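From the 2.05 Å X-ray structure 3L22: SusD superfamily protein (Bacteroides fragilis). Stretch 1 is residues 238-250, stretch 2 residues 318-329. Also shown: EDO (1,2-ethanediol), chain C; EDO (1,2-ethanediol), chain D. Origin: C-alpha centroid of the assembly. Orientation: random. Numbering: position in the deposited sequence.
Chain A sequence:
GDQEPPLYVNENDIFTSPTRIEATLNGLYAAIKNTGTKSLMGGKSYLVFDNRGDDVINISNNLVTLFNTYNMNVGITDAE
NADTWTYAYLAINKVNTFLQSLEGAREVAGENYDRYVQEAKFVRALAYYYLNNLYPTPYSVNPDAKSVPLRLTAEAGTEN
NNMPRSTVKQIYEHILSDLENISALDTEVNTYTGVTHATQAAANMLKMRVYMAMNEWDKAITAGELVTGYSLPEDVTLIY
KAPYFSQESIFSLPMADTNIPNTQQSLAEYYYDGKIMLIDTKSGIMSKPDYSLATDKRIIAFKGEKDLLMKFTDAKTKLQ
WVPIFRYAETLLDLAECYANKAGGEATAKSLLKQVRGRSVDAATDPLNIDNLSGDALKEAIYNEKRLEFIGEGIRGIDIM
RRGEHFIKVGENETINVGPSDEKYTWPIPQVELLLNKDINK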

# COMPACT_ATOMS: atom_id res chain seq x y z
N LEU A 238 -4.53 15.76 -10.39
CA LEU A 238 -3.14 16.04 -10.82
C LEU A 238 -2.26 14.81 -10.87
O LEU A 238 -1.49 14.65 -11.81
CB LEU A 238 -2.49 17.10 -9.94
CG LEU A 238 -3.07 18.51 -10.00
CD1 LEU A 238 -2.38 19.33 -8.89
CD2 LEU A 238 -2.89 19.14 -11.41
N ILE A 239 -2.41 13.94 -9.90
CA ILE A 239 -1.47 12.83 -9.74
C ILE A 239 -1.68 11.70 -10.74
O ILE A 239 -0.80 10.84 -10.83
CB ILE A 239 -1.42 12.25 -8.32
CG1 ILE A 239 -2.76 11.63 -7.88
CG2 ILE A 239 -0.99 13.31 -7.33
CD1 ILE A 239 -2.67 10.90 -6.51
N TYR A 240 -2.79 11.72 -11.50
CA TYR A 240 -3.09 10.68 -12.48
C TYR A 240 -2.76 11.12 -13.92
O TYR A 240 -3.04 10.39 -14.85
CB TYR A 240 -4.57 10.23 -12.39
CG TYR A 240 -5.02 10.04 -10.97
CD1 TYR A 240 -4.68 8.90 -10.24
CD2 TYR A 240 -5.73 11.03 -10.32
CE1 TYR A 240 -5.07 8.75 -8.89
CE2 TYR A 240 -6.11 10.88 -8.99
CZ TYR A 240 -5.78 9.76 -8.28
OH TYR A 240 -6.17 9.72 -6.94
N LYS A 241 -2.20 12.31 -14.09
CA LYS A 241 -1.77 12.80 -15.39
C LYS A 241 -0.40 13.45 -15.31
O LYS A 241 0.08 13.76 -14.22
CB LYS A 241 -2.80 13.73 -15.97
CG LYS A 241 -3.17 14.95 -15.14
CD LYS A 241 -4.56 15.42 -15.72
CE LYS A 241 -5.20 16.62 -15.04
NZ LYS A 241 -6.76 16.61 -15.33
N ALA A 242 0.22 13.60 -16.47
CA ALA A 242 1.60 14.11 -16.56
C ALA A 242 1.75 15.34 -15.65
O ALA A 242 0.89 16.24 -15.70
CB ALA A 242 1.96 14.49 -18.07
N PRO A 243 2.84 15.40 -14.86
CA PRO A 243 4.00 14.52 -14.77
C PRO A 243 3.84 13.34 -13.80
O PRO A 243 4.83 12.65 -13.53
CB PRO A 243 5.11 15.45 -14.29
CG PRO A 243 4.40 16.47 -13.41
CD PRO A 243 3.06 16.66 -14.14
N TYR A 244 2.62 13.12 -13.33
CA TYR A 244 2.20 12.02 -12.47
C TYR A 244 2.58 12.19 -11.00
O TYR A 244 2.58 11.22 -10.25
CB TYR A 244 2.59 10.64 -13.01
CG TYR A 244 2.19 10.41 -14.46
CD1 TYR A 244 0.86 10.17 -14.81
CD2 TYR A 244 3.12 10.49 -15.48
CE1 TYR A 244 0.49 10.00 -16.14
CE2 TYR A 244 2.77 10.30 -16.80
CZ TYR A 244 1.45 10.05 -17.12
OH TYR A 244 1.11 9.85 -18.45
N PHE A 245 2.88 13.41 -10.59
CA PHE A 245 3.09 13.72 -9.18
C PHE A 245 2.80 15.20 -8.98
O PHE A 245 2.80 15.97 -9.94
CB PHE A 245 4.53 13.38 -8.71
CG PHE A 245 5.64 14.13 -9.43
CD1 PHE A 245 6.16 13.64 -10.62
CD2 PHE A 245 6.15 15.31 -8.91
CE1 PHE A 245 7.17 14.31 -11.28
CE2 PHE A 245 7.18 15.98 -9.55
CZ PHE A 245 7.67 15.51 -10.75
N SER A 246 2.58 15.58 -7.73
CA SER A 246 2.25 16.92 -7.36
C SER A 246 2.94 17.21 -6.03
O SER A 246 3.65 16.36 -5.49
CB SER A 246 0.73 17.07 -7.19
OG SER A 246 0.28 16.41 -5.99
N GLN A 247 2.68 18.39 -5.48
CA GLN A 247 3.10 18.72 -4.11
C GLN A 247 2.45 17.86 -3.01
O GLN A 247 2.84 18.00 -1.84
CB GLN A 247 2.83 20.18 -3.82
CG GLN A 247 3.83 21.04 -4.63
CD GLN A 247 3.65 22.50 -4.44
OE1 GLN A 247 2.66 22.93 -3.86
NE2 GLN A 247 4.59 23.28 -4.94
N GLU A 248 1.46 17.04 -3.36
CA GLU A 248 0.88 16.05 -2.44
C GLU A 248 1.63 14.72 -2.39
O GLU A 248 1.46 13.95 -1.43
CB GLU A 248 -0.58 15.81 -2.82
CG GLU A 248 -1.40 15.22 -1.72
CD GLU A 248 -2.82 14.81 -2.12
OE1 GLU A 248 -3.35 15.36 -3.12
OE2 GLU A 248 -3.40 13.95 -1.39
N SER A 249 2.47 14.45 -3.39
CA SER A 249 3.01 13.12 -3.62
C SER A 249 4.21 12.87 -2.75
O SER A 249 5.19 13.60 -2.83
CB SER A 249 3.41 12.97 -5.09
OG SER A 249 2.33 13.27 -5.94
N ILE A 250 4.15 11.84 -1.91
CA ILE A 250 5.26 11.50 -1.04
C ILE A 250 6.09 10.42 -1.70
O ILE A 250 7.31 10.58 -1.88
CB ILE A 250 4.79 11.09 0.37
CG1 ILE A 250 4.02 12.25 1.04
CG2 ILE A 250 6.02 10.65 1.20
CD1 ILE A 250 3.14 11.87 2.22
N LYS A 318 -0.16 2.84 -20.26
CA LYS A 318 0.06 2.31 -18.93
C LYS A 318 1.04 3.18 -18.12
O LYS A 318 1.64 2.69 -17.12
CB LYS A 318 0.49 0.84 -18.95
CG LYS A 318 -0.28 -0.06 -19.89
CD LYS A 318 0.05 -1.55 -19.63
CE LYS A 318 -0.24 -2.50 -20.81
NZ LYS A 318 -0.14 -3.95 -20.36
N LEU A 319 1.17 4.45 -18.49
CA LEU A 319 2.24 5.30 -17.92
C LEU A 319 1.86 5.93 -16.58
O LEU A 319 2.69 6.57 -15.95
CB LEU A 319 2.66 6.39 -18.89
CG LEU A 319 3.47 5.92 -20.09
CD1 LEU A 319 3.53 6.99 -21.17
CD2 LEU A 319 4.89 5.53 -19.60
N GLN A 320 0.63 5.75 -16.12
CA GLN A 320 0.25 6.38 -14.85
C GLN A 320 1.03 5.76 -13.70
O GLN A 320 1.13 4.53 -13.58
CB GLN A 320 -1.24 6.29 -14.61
CG GLN A 320 -2.03 7.16 -15.59
CD GLN A 320 -3.56 6.87 -15.63
OE1 GLN A 320 -4.01 5.76 -15.99
NE2 GLN A 320 -4.35 7.88 -15.29
N TRP A 321 1.60 6.63 -12.87
CA TRP A 321 2.33 6.19 -11.67
C TRP A 321 1.38 5.60 -10.61
O TRP A 321 0.20 5.98 -10.53
CB TRP A 321 3.07 7.37 -11.07
CG TRP A 321 4.22 7.91 -11.88
CD1 TRP A 321 4.48 7.72 -13.22
CD2 TRP A 321 5.23 8.79 -11.40
NE1 TRP A 321 5.62 8.39 -13.58
CE2 TRP A 321 6.10 9.06 -12.49
CE3 TRP A 321 5.50 9.36 -10.16
CZ2 TRP A 321 7.19 9.91 -12.37
CZ3 TRP A 321 6.61 10.22 -10.05
CH2 TRP A 321 7.44 10.46 -11.14
N VAL A 322 1.89 4.63 -9.85
CA VAL A 322 1.18 4.01 -8.77
C VAL A 322 1.53 4.79 -7.51
O VAL A 322 2.68 4.81 -7.08
CB VAL A 322 1.56 2.53 -8.66
CG1 VAL A 322 0.82 1.81 -7.47
CG2 VAL A 322 1.26 1.84 -10.02
N PRO A 323 0.54 5.49 -6.92
CA PRO A 323 0.75 6.27 -5.71
C PRO A 323 0.71 5.41 -4.43
O PRO A 323 -0.33 4.79 -4.11
CB PRO A 323 -0.42 7.23 -5.74
CG PRO A 323 -1.53 6.45 -6.35
CD PRO A 323 -0.87 5.54 -7.35
N ILE A 324 1.83 5.34 -3.72
CA ILE A 324 1.92 4.55 -2.48
C ILE A 324 1.51 5.43 -1.29
O ILE A 324 0.62 5.06 -0.55
CB ILE A 324 3.34 3.96 -2.30
CG1 ILE A 324 3.70 3.05 -3.51
CG2 ILE A 324 3.49 3.21 -0.98
CD1 ILE A 324 2.78 1.87 -3.76
N PHE A 325 2.19 6.55 -1.10
CA PHE A 325 1.89 7.51 -0.04
C PHE A 325 1.68 8.89 -0.63
O PHE A 325 2.54 9.40 -1.39
CB PHE A 325 3.07 7.63 0.95
CG PHE A 325 3.49 6.33 1.58
CD1 PHE A 325 2.57 5.47 2.15
CD2 PHE A 325 4.85 6.01 1.66
CE1 PHE A 325 2.98 4.31 2.76
CE2 PHE A 325 5.26 4.86 2.25
CZ PHE A 325 4.33 4.00 2.81
N ARG A 326 0.58 9.53 -0.25
CA ARG A 326 0.39 10.95 -0.51
C ARG A 326 -0.16 11.65 0.72
O ARG A 326 -0.66 10.99 1.66
CB ARG A 326 -0.47 11.18 -1.77
CG ARG A 326 -1.84 10.68 -1.76
CD ARG A 326 -2.48 10.91 -3.12
NE ARG A 326 -3.77 10.26 -3.29
CZ ARG A 326 -4.96 10.76 -2.91
NH1 ARG A 326 -5.09 11.93 -2.29
NH2 ARG A 326 -6.07 10.06 -3.16
N TYR A 327 -0.06 12.98 0.72
CA TYR A 327 -0.30 13.74 1.94
C TYR A 327 -1.73 13.67 2.50
O TYR A 327 -1.90 13.82 3.70
CB TYR A 327 0.16 15.18 1.74
CG TYR A 327 0.18 16.03 2.99
CD1 TYR A 327 0.88 15.64 4.13
CD2 TYR A 327 -0.47 17.26 3.02
CE1 TYR A 327 0.85 16.41 5.28
CE2 TYR A 327 -0.46 18.07 4.15
CZ TYR A 327 0.20 17.64 5.27
OH TYR A 327 0.20 18.45 6.35
N ALA A 328 -2.76 13.49 1.67
CA ALA A 328 -4.09 13.28 2.23
C ALA A 328 -4.08 12.06 3.15
O ALA A 328 -4.83 12.05 4.14
CB ALA A 328 -5.17 13.14 1.15
N GLU A 329 -3.28 11.05 2.84
CA GLU A 329 -3.17 9.89 3.72
C GLU A 329 -2.53 10.26 5.08
O GLU A 329 -2.99 9.80 6.15
CB GLU A 329 -2.38 8.73 3.10
CG GLU A 329 -2.64 7.42 3.85
CD GLU A 329 -1.57 6.37 3.63
OE1 GLU A 329 -1.00 6.32 2.48
OE2 GLU A 329 -1.28 5.62 4.60
C1 EDO C . -3.06 3.18 6.28
O1 EDO C . -3.37 4.18 5.33
C2 EDO C . -3.04 1.77 5.67
O2 EDO C . -2.87 0.89 6.83
C1 EDO D . 0.55 18.57 11.23
O1 EDO D . 1.51 18.31 12.27
C2 EDO D . -0.01 17.27 10.64
O2 EDO D . 0.24 17.04 9.22
O HOH W 1 -0.20 8.51 -9.31

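The two stretches, separated by at least 75 residues wherever they touch, bury 821 Å² between them, counting both sides. Stretch 1 opens with a 3-10 segment (238-240) and continues largely as loop, whereas stretch 2 passes from loop through short strands into the start of a helix. Contact begins with loop against loop, dominated by side chains, and ends with backbone pairing.

Stretch 2 first meets its partner at L319. Its CB lies 3.8 Å from Y244 OH, and its carbonyl oxygen sits over one face of the tyrosine ring. The next residue, Q320, starts out sideways, but the end of its side chain comes nearer, placing NE2 2.9 Å from the carbonyl oxygen of Y240 in a nearly straight hydrogen bond. The amide thereby satisfies a carbonyl at the end of the 3-10 segment, while the aliphatic part of the same side chain packs against Y244, with Q320 CG 3.8 Å from Y244 CE1.

W321 is the aromatic centre of the contact. Its CA-to-CB bond points toward stretch 1, and its five-membered ring receives Y244 CB over one face, 3.4 Å from the ring centroid, a CH-pi contact that sets a weakly polarised C-H against the pi cloud. Over a ring face also lies the carbonyl oxygen of P243, 3.8 Å from W321 CZ2; P243 itself follows a cis peptide bond. The rings of Y244 and F245 lie nearly parallel to the indole, at 27° and 22°, but are slid so far aside that they barely overlap. The F245 contact is nevertheless close, with CD1 3.5 Å from W321 CH2. The W321 backbone contributes too: a single water donates to both W321 O and I239 O, at 2.8 Å each, linking the two stretches at a point where these backbones do not bond directly.

V322 points away and makes no contact, whereas P323 turns toward stretch 1, its CB 4.4 Å from I239 CD1. Beyond the corner at I324, the backbones come together. F325 O accepts a hydrogen bond from I250 N at 3.0 Å, and the side chains of these residues pack with their CB atoms 3.9 Å apart. S249 and R326 form an antiparallel, non-hydrogen-bonded bridge pair, their CA atoms 4.6 Å apart and their side chains on the same face of the sheet.

R326 also extends its side chain across the interface. I239 CD1 packs 3.4 Å from R326 CD, and R326 NH1 forms a salt bridge with E248 OE2 at 2.8 Å, the carboxylate oxygen lying at the guanidinium edge, near its plane, where the N-H groups point. R326 occupies the N-cap position, and E248 serves the helix that follows: its carbonyl oxygen accepts from Y327 N at 2.8 Å, and OE2 accepts from A328 N at 3.2 Å. One carboxylate oxygen thus joins the arginine charge to a backbone amide in the first turn, where amides lack preceding helical carbonyls.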